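Local coordinates for deoxyribodipyrimidine photo-lyase (Oryza sativa Japonica Group, PDB 3UMV), which uses light to split cyclobutane pyrimidine dimers in UV-damaged DNA back into pyrimidines, with one FAD bound per subunit, at residues A[56-70]-A[203-215]. Sequence-based numbering, arbitrary orientation.
Sequences LLHAAGLAAASASPL and FPELPAVVPWDRE
From Leu57 facing Leu206 to Pro69 facing Trp212, the irregular, proline-rich chain 203-215 runs alongside helix 54-66 in the same direction, and on past the loop beyond it. The CA atoms come closest at Ala64 and Val209, 5.0 Å apart. The helix ends in a Schellman motif with Ala67 at positive phi; Ala63 O accepts from Ser66 N and Ser68 N on opposite faces of its carbonyl plane. No direct hydrogen bond joins the segments. Instead, water 1 donates to Ser68 O and accepts from Val210 N, while water 2 links Leu70 N to Val210 O, so both backbone polar groups of Val210 reach 56-70 through water.

Leu57 suits its place by its fork: CD1 meets the edge of the Phe203 ring, in its plane, and CD2 presses on Leu206 CD1 at a tight 3.4 Å. Small residues suit the next turns, since Ala60 CB lets Pro207 CD in to 3.8 Å and Ala64 CB lies 3.3 Å from Ala208 O. Val209, branched at CB, serves two neighbours: CG1, anti to the carbonyl carbon (chi1 -61°), reaches Ala63 CB, and CG2 reaches Leu70 CB. Farther on, the compact apolar ring of Pro69 suits the indole, CB lying 3.5 Å from Trp212 CE3 and the two side chains crossing at about a right angle; Trp212 NE1 donates to Glu215 O at 2.8 Å.

The loop between helices 196-199 and 222-231, probably part of the interdomain connection as in other photolyases, thus lies along helix 54-66, whose Leu56 and Ala63 also pack on strand 40-44, while Trp212 touches Ala71 of strand 70-75.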
ATOM      1  N   LEU A  56      -8.768   4.877 -14.296  1.00 16.29           N
ATOM      2  CA  LEU A  56      -9.168   6.140 -14.899  1.00 15.71           C
ATOM      3  C   LEU A  56      -9.190   6.039 -16.441  1.00 18.00           C
ATOM      4  O   LEU A  56     -10.134   6.491 -17.086  1.00 16.34           O
ATOM      5  CB  LEU A  56      -8.236   7.266 -14.442  1.00 14.78           C
ATOM      6  CG  LEU A  56      -8.505   8.625 -15.093  1.00 15.66           C
ATOM      7  CD1 LEU A  56      -9.931   9.060 -14.793  1.00 18.78           C
ATOM      8  CD2 LEU A  56      -7.492   9.673 -14.621  1.00 19.17           C
ATOM      9  N   LEU A  57      -8.153   5.430 -17.015  1.00 18.27           N
ATOM     10  CA  LEU A  57      -8.071   5.215 -18.466  1.00 15.15           C
ATOM     11  C   LEU A  57      -9.273   4.421 -18.970  1.00 17.08           C
ATOM     12  O   LEU A  57      -9.856   4.749 -20.004  1.00 16.14           O
ATOM     13  CB  LEU A  57      -6.769   4.492 -18.831  1.00 20.42           C
ATOM     14  CG  LEU A  57      -5.503   5.349 -18.809  1.00 24.85           C
ATOM     15  CD1 LEU A  57      -4.249   4.483 -18.830  1.00 22.09           C
ATOM     16  CD2 LEU A  57      -5.513   6.304 -19.984  1.00 30.21           C
ATOM     17  N   HIS A  58      -9.644   3.377 -18.236  1.00 17.27           N
ATOM     18  CA  HIS A  58     -10.806   2.578 -18.594  1.00 17.48           C
ATOM     19  C   HIS A  58     -12.086   3.414 -18.565  1.00 20.15           C
ATOM     20  O   HIS A  58     -12.890   3.365 -19.492  1.00 18.71           O
ATOM     21  CB  HIS A  58     -10.941   1.367 -17.672  1.00 19.20           C
ATOM     22  CG  HIS A  58     -12.056   0.449 -18.061  1.00 22.56           C
ATOM     23  ND1 HIS A  58     -13.109   0.151 -17.222  1.00 23.59           N
ATOM     24  CD2 HIS A  58     -12.293  -0.218 -19.214  1.00 20.23           C
ATOM     25  CE1 HIS A  58     -13.941  -0.672 -17.837  1.00 20.03           C
ATOM     26  NE2 HIS A  58     -13.468  -0.912 -19.047  1.00 23.26           N
ATOM     27  N   ALA A  59     -12.266   4.194 -17.503  1.00 18.59           N
ATOM     28  CA  ALA A  59     -13.439   5.056 -17.392  1.00 16.21           C
ATOM     29  C   ALA A  59     -13.491   6.029 -18.574  1.00 18.13           C
ATOM     30  O   ALA A  59     -14.517   6.157 -19.220  1.00 20.50           O
ATOM     31  CB  ALA A  59     -13.452   5.803 -16.051  1.00 16.37           C
ATOM     32  N   ALA A  60     -12.375   6.703 -18.843  1.00 19.12           N
ATOM     33  CA  ALA A  60     -12.288   7.666 -19.939  1.00 19.46           C
ATOM     34  C   ALA A  60     -12.582   6.985 -21.261  1.00 22.19           C
ATOM     35  O   ALA A  60     -13.237   7.559 -22.121  1.00 25.45           O
ATOM     36  CB  ALA A  60     -10.904   8.316 -19.991  1.00 16.18           C
ATOM     37  N   GLY A  61     -12.090   5.763 -21.430  1.00 20.76           N
ATOM     38  CA  GLY A  61     -12.343   5.034 -22.663  1.00 21.05           C
ATOM     39  C   GLY A  61     -13.813   4.693 -22.835  1.00 23.86           C
ATOM     40  O   GLY A  61     -14.327   4.690 -23.956  1.00 26.76           O
ATOM     41  N   LEU A  62     -14.495   4.400 -21.733  1.00 24.64           N
ATOM     42  CA  LEU A  62     -15.923   4.098 -21.781  1.00 21.83           C
ATOM     43  C   LEU A  62     -16.689   5.369 -22.105  1.00 20.70           C
ATOM     44  O   LEU A  62     -17.625   5.357 -22.917  1.00 23.96           O
ATOM     45  CB  LEU A  62     -16.411   3.524 -20.443  1.00 20.44           C
ATOM     46  CG  LEU A  62     -15.951   2.117 -20.053  1.00 21.31           C
ATOM     47  CD1 LEU A  62     -16.548   1.702 -18.708  1.00 25.31           C
ATOM     48  CD2 LEU A  62     -16.287   1.097 -21.129  1.00 26.28           C
ATOM     49  N   ALA A  63     -16.279   6.465 -21.470  1.00 21.49           N
ATOM     50  CA  ALA A  63     -16.872   7.780 -21.697  1.00 24.90           C
ATOM     51  C   ALA A  63     -16.725   8.214 -23.153  1.00 27.00           C
ATOM     52  O   ALA A  63     -17.712   8.544 -23.810  1.00 28.80           O
ATOM     53  CB  ALA A  63     -16.229   8.809 -20.773  1.00 22.30           C
ATOM     54  N   ALA A  64     -15.491   8.201 -23.657  1.00 26.07           N
ATOM     55  CA  ALA A  64     -15.208   8.611 -25.035  1.00 28.54           C
ATOM     56  C   ALA A  64     -16.009   7.819 -26.063  1.00 30.46           C
ATOM     57  O   ALA A  64     -16.515   8.385 -27.031  1.00 31.78           O
ATOM     58  CB  ALA A  64     -13.710   8.503 -25.339  1.00 28.71           C
ATOM     59  N   ALA A  65     -16.125   6.515 -25.846  1.00 29.65           N
ATOM     60  CA  ALA A  65     -16.819   5.633 -26.779  1.00 31.92           C
ATOM     61  C   ALA A  65     -18.337   5.830 -26.774  1.00 35.09           C
ATOM     62  O   ALA A  65     -19.011   5.523 -27.757  1.00 37.89           O
ATOM     63  CB  ALA A  65     -16.472   4.180 -26.492  1.00 30.46           C
ATOM     64  N   SER A  66     -18.877   6.338 -25.672  1.00 33.06           N
ATOM     65  CA  SER A  66     -20.328   6.486 -25.552  1.00 35.48           C
ATOM     66  C   SER A  66     -20.765   7.943 -25.625  1.00 36.38           C
ATOM     67  O   SER A  66     -21.937   8.264 -25.396  1.00 36.74           O
ATOM     68  CB  SER A  66     -20.826   5.843 -24.257  1.00 34.88           C
ATOM     69  OG  SER A  66     -20.269   6.486 -23.130  1.00 31.41           O
ATOM     70  N   ALA A  67     -19.819   8.819 -25.953  1.00 35.45           N
ATOM     71  CA  ALA A  67     -20.090  10.247 -26.081  1.00 32.12           C
ATOM     72  C   ALA A  67     -20.667  10.833 -24.795  1.00 34.56           C
ATOM     73  O   ALA A  67     -21.538  11.700 -24.833  1.00 40.53           O
ATOM     74  CB  ALA A  67     -21.023  10.516 -27.280  1.00 32.04           C
ATOM     75  N   SER A  68     -20.159  10.364 -23.658  1.00 31.23           N
ATOM     76  CA  SER A  68     -20.664  10.775 -22.355  1.00 29.89           C
ATOM     77  C   SER A  68     -19.555  11.433 -21.549  1.00 30.08           C
ATOM     78  O   SER A  68     -18.371  11.216 -21.828  1.00 26.53           O
ATOM     79  CB  SER A  68     -21.215   9.567 -21.603  1.00 32.31           C
ATOM     80  OG  SER A  68     -22.273   8.966 -22.335  1.00 33.10           O
ATOM     81  N   PRO A  69     -19.933  12.261 -20.561  1.00 29.48           N
ATOM     82  CA  PRO A  69     -18.956  12.948 -19.710  1.00 27.92           C
ATOM     83  C   PRO A  69     -18.337  12.025 -18.665  1.00 26.27           C
ATOM     84  O   PRO A  69     -18.869  10.945 -18.390  1.00 25.13           O
ATOM     85  CB  PRO A  69     -19.790  14.034 -19.030  1.00 28.02           C
ATOM     86  CG  PRO A  69     -21.159  13.484 -18.999  1.00 31.27           C
ATOM     87  CD  PRO A  69     -21.314  12.676 -20.261  1.00 28.27           C
ATOM     88  N   LEU A  70     -17.225  12.478 -18.093  1.00 20.80           N
ATOM     89  CA  LEU A  70     -16.402  11.687 -17.180  1.00 21.66           C
ATOM     90  C   LEU A  70     -16.142  12.464 -15.896  1.00 22.02           C
ATOM     91  O   LEU A  70     -15.791  13.643 -15.946  1.00 22.10           O
ATOM     92  CB  LEU A  70     -15.059  11.379 -17.840  1.00 21.11           C
ATOM     93  CG  LEU A  70     -14.012  10.653 -16.978  1.00 23.91           C
ATOM     94  CD1 LEU A  70     -14.466   9.255 -16.633  1.00 20.05           C
ATOM     95  CD2 LEU A  70     -12.676  10.608 -17.684  1.00 24.88           C
ATOM     96  N   PHE A 203       1.761   3.279 -20.747  1.00 16.66           N
ATOM     97  CA  PHE A 203       0.409   3.802 -20.585  1.00 18.17           C
ATOM     98  C   PHE A 203       0.086   4.804 -21.691  1.00 21.81           C
ATOM     99  O   PHE A 203       0.887   5.695 -21.974  1.00 22.15           O
ATOM    100  CB  PHE A 203       0.305   4.568 -19.267  1.00 20.24           C
ATOM    101  CG  PHE A 203       0.313   3.703 -18.033  1.00 19.78           C
ATOM    102  CD1 PHE A 203       1.506   3.328 -17.430  1.00 15.84           C
ATOM    103  CD2 PHE A 203      -0.884   3.297 -17.458  1.00 15.85           C
ATOM    104  CE1 PHE A 203       1.503   2.549 -16.273  1.00 17.08           C
ATOM    105  CE2 PHE A 203      -0.899   2.515 -16.315  1.00 17.07           C
ATOM    106  CZ  PHE A 203       0.296   2.141 -15.711  1.00 17.60           C
ATOM    107  N   PRO A 204      -1.105   4.694 -22.295  1.00 25.42           N
ATOM    108  CA  PRO A 204      -1.505   5.735 -23.247  1.00 23.59           C
ATOM    109  C   PRO A 204      -1.986   6.965 -22.483  1.00 26.85           C
ATOM    110  O   PRO A 204      -2.147   6.903 -21.262  1.00 26.02           O
ATOM    111  CB  PRO A 204      -2.675   5.089 -23.990  1.00 23.98           C
ATOM    112  CG  PRO A 204      -3.288   4.169 -22.986  1.00 26.99           C
ATOM    113  CD  PRO A 204      -2.150   3.673 -22.105  1.00 26.56           C
ATOM    114  N   GLU A 205      -2.205   8.066 -23.194  1.00 28.92           N
ATOM    115  CA  GLU A 205      -2.798   9.255 -22.599  1.00 31.85           C
ATOM    116  C   GLU A 205      -4.307   9.066 -22.507  1.00 27.85           C
ATOM    117  O   GLU A 205      -4.891   8.272 -23.255  1.00 29.68           O
ATOM    118  CB  GLU A 205      -2.490  10.498 -23.444  1.00 41.40           C
ATOM    119  CG  GLU A 205      -1.029  10.912 -23.459  1.00 48.03           C
ATOM    120  CD  GLU A 205      -0.554  11.441 -22.119  1.00 55.92           C
ATOM    121  OE1 GLU A 205       0.672  11.419 -21.872  1.00 60.04           O
ATOM    122  OE2 GLU A 205      -1.403  11.882 -21.313  1.00 57.00           O
ATOM    123  N   LEU A 206      -4.933   9.800 -21.594  1.00 27.98           N
ATOM    124  CA  LEU A 206      -6.387   9.787 -21.469  1.00 32.11           C
ATOM    125  C   LEU A 206      -7.055  10.181 -22.776  1.00 35.45           C
ATOM    126  O   LEU A 206      -6.738  11.225 -23.348  1.00 37.26           O
ATOM    127  CB  LEU A 206      -6.851  10.744 -20.369  1.00 31.16           C
ATOM    128  CG  LEU A 206      -7.602  10.101 -19.201  1.00 33.82           C
ATOM    129  CD1 LEU A 206      -6.707   9.109 -18.501  1.00 34.04           C
ATOM    130  CD2 LEU A 206      -8.093  11.158 -18.224  1.00 32.06           C
ATOM    131  N   PRO A 207      -7.989   9.341 -23.249  1.00 37.76           N
ATOM    132  CA  PRO A 207      -8.843   9.683 -24.390  1.00 40.43           C
ATOM    133  C   PRO A 207      -9.601  10.969 -24.096  1.00 38.05           C
ATOM    134  O   PRO A 207      -9.979  11.206 -22.948  1.00 35.12           O
ATOM    135  CB  PRO A 207      -9.831   8.514 -24.446  1.00 43.40           C
ATOM    136  CG  PRO A 207      -9.117   7.373 -23.790  1.00 42.33           C
ATOM    137  CD  PRO A 207      -8.287   8.002 -22.708  1.00 38.67           C
ATOM    138  N   ALA A 208      -9.822  11.794 -25.110  1.00 39.04           N
ATOM    139  CA  ALA A 208     -10.598  13.007 -24.909  1.00 39.33           C
ATOM    140  C   ALA A 208     -12.052  12.630 -24.645  1.00 37.66           C
ATOM    141  O   ALA A 208     -12.554  11.642 -25.186  1.00 34.63           O
ATOM    142  CB  ALA A 208     -10.490  13.923 -26.119  1.00 40.12           C
ATOM    143  N   VAL A 209     -12.719  13.416 -23.804  1.00 38.22           N
ATOM    144  CA  VAL A 209     -14.124  13.197 -23.494  1.00 34.20           C
ATOM    145  C   VAL A 209     -14.876  14.519 -23.616  1.00 35.51           C
ATOM    146  O   VAL A 209     -14.285  15.589 -23.462  1.00 37.77           O
ATOM    147  CB  VAL A 209     -14.316  12.635 -22.069  1.00 31.52           C
ATOM    148  CG1 VAL A 209     -13.626  11.286 -21.931  1.00 30.95           C
ATOM    149  CG2 VAL A 209     -13.787  13.614 -21.041  1.00 33.62           C
ATOM    150  N   VAL A 210     -16.176  14.444 -23.886  1.00 32.44           N
ATOM    151  CA  VAL A 210     -16.981  15.656 -24.005  1.00 33.86           C
ATOM    152  C   VAL A 210     -16.946  16.409 -22.679  1.00 33.82           C
ATOM    153  O   VAL A 210     -16.769  15.805 -21.625  1.00 30.67           O
ATOM    154  CB  VAL A 210     -18.442  15.355 -24.421  1.00 34.57           C
ATOM    155  CG1 VAL A 210     -18.474  14.564 -25.720  1.00 34.27           C
ATOM    156  CG2 VAL A 210     -19.178  14.608 -23.326  1.00 34.81           C
ATOM    157  N   PRO A 211     -17.108  17.738 -22.723  1.00 33.52           N
ATOM    158  CA  PRO A 211     -17.005  18.521 -21.490  1.00 35.22           C
ATOM    159  C   PRO A 211     -18.082  18.165 -20.472  1.00 36.23           C
ATOM    160  O   PRO A 211     -19.152  17.663 -20.828  1.00 36.99           O
ATOM    161  CB  PRO A 211     -17.181  19.965 -21.973  1.00 37.37           C
ATOM    162  CG  PRO A 211     -17.863  19.847 -23.289  1.00 37.94           C
ATOM    163  CD  PRO A 211     -17.363  18.586 -23.899  1.00 34.56           C
ATOM    164  N   TRP A 212     -17.799  18.442 -19.205  1.00 31.86           N
ATOM    165  CA  TRP A 212     -18.740  18.137 -18.142  1.00 30.65           C
ATOM    166  C   TRP A 212     -19.813  19.203 -18.029  1.00 38.68           C
ATOM    167  O   TRP A 212     -19.518  20.385 -17.843  1.00 42.81           O
ATOM    168  CB  TRP A 212     -18.011  17.990 -16.810  1.00 28.38           C
ATOM    169  CG  TRP A 212     -18.908  17.596 -15.689  1.00 25.17           C
ATOM    170  CD1 TRP A 212     -19.545  18.429 -14.821  1.00 20.97           C
ATOM    171  CD2 TRP A 212     -19.266  16.262 -15.305  1.00 23.04           C
ATOM    172  NE1 TRP A 212     -20.280  17.700 -13.915  1.00 25.04           N
ATOM    173  CE2 TRP A 212     -20.121  16.365 -14.188  1.00 24.08           C
ATOM    174  CE3 TRP A 212     -18.948  14.994 -15.796  1.00 25.98           C
ATOM    175  CZ2 TRP A 212     -20.668  15.249 -13.561  1.00 23.87           C
ATOM    176  CZ3 TRP A 212     -19.480  13.884 -15.162  1.00 27.45           C
ATOM    177  CH2 TRP A 212     -20.331  14.019 -14.057  1.00 25.32           C
ATOM    178  N   ASP A 213     -21.064  18.773 -18.131  1.00 39.04           N
ATOM    179  CA  ASP A 213     -22.184  19.698 -18.106  1.00 40.93           C
ATOM    180  C   ASP A 213     -23.247  19.269 -17.096  1.00 39.48           C
ATOM    181  O   ASP A 213     -24.407  19.665 -17.201  1.00 39.96           O
ATOM    182  CB  ASP A 213     -22.804  19.793 -19.503  1.00 46.50           C
ATOM    183  CG  ASP A 213     -23.526  18.517 -19.912  1.00 51.09           C
ATOM    184  OD1 ASP A 213     -24.543  18.621 -20.631  1.00 57.60           O
ATOM    185  OD2 ASP A 213     -23.090  17.414 -19.514  1.00 45.77           O
ATOM    186  N   ARG A 214     -22.856  18.454 -16.123  1.00 34.44           N
ATOM    187  CA  ARG A 214     -23.809  17.973 -15.128  1.00 37.66           C
ATOM    188  C   ARG A 214     -23.596  18.675 -13.789  1.00 40.21           C
ATOM    189  O   ARG A 214     -23.039  19.773 -13.734  1.00 38.20           O
ATOM    190  CB  ARG A 214     -23.696  16.456 -14.953  1.00 38.23           C
ATOM    191  CG  ARG A 214     -23.799  15.657 -16.242  1.00 37.70           C
ATOM    192  CD  ARG A 214     -25.117  15.902 -16.969  1.00 42.87           C
ATOM    193  NE  ARG A 214     -25.146  15.207 -18.255  1.00 43.49           N
ATOM    194  CZ  ARG A 214     -25.552  13.951 -18.415  1.00 38.94           C
ATOM    195  NH1 ARG A 214     -25.973  13.250 -17.370  1.00 35.28           N
ATOM    196  NH2 ARG A 214     -25.539  13.397 -19.621  1.00 41.40           N
ATOM    197  N   GLU A 215     -24.039  18.030 -12.715  1.00 43.90           N
ATOM    198  CA  GLU A 215     -23.850  18.554 -11.369  1.00 43.61           C
ATOM    199  C   GLU A 215     -22.376  18.857 -11.123  1.00 36.82           C
ATOM    200  O   GLU A 215     -21.506  18.027 -11.394  1.00 32.14           O
ATOM    201  CB  GLU A 215     -24.366  17.559 -10.324  1.00 47.41           C
ATOM    202  CG  GLU A 215     -23.872  17.828  -8.905  1.00 48.10           C
ATOM    203  CD  GLU A 215     -24.463  16.876  -7.874  1.00 48.19           C
ATOM    204  OE1 GLU A 215     -23.730  16.472  -6.946  1.00 46.75           O
ATOM    205  OE2 GLU A 215     -25.660  16.538  -7.987  1.00 49.86           O
TER
HETATM  206  O   HOH W   1     -16.811  11.627 -24.054  1.00 30.63           O
HETATM  207  O   HOH W   2     -16.571  15.178 -18.891  1.00 31.54           O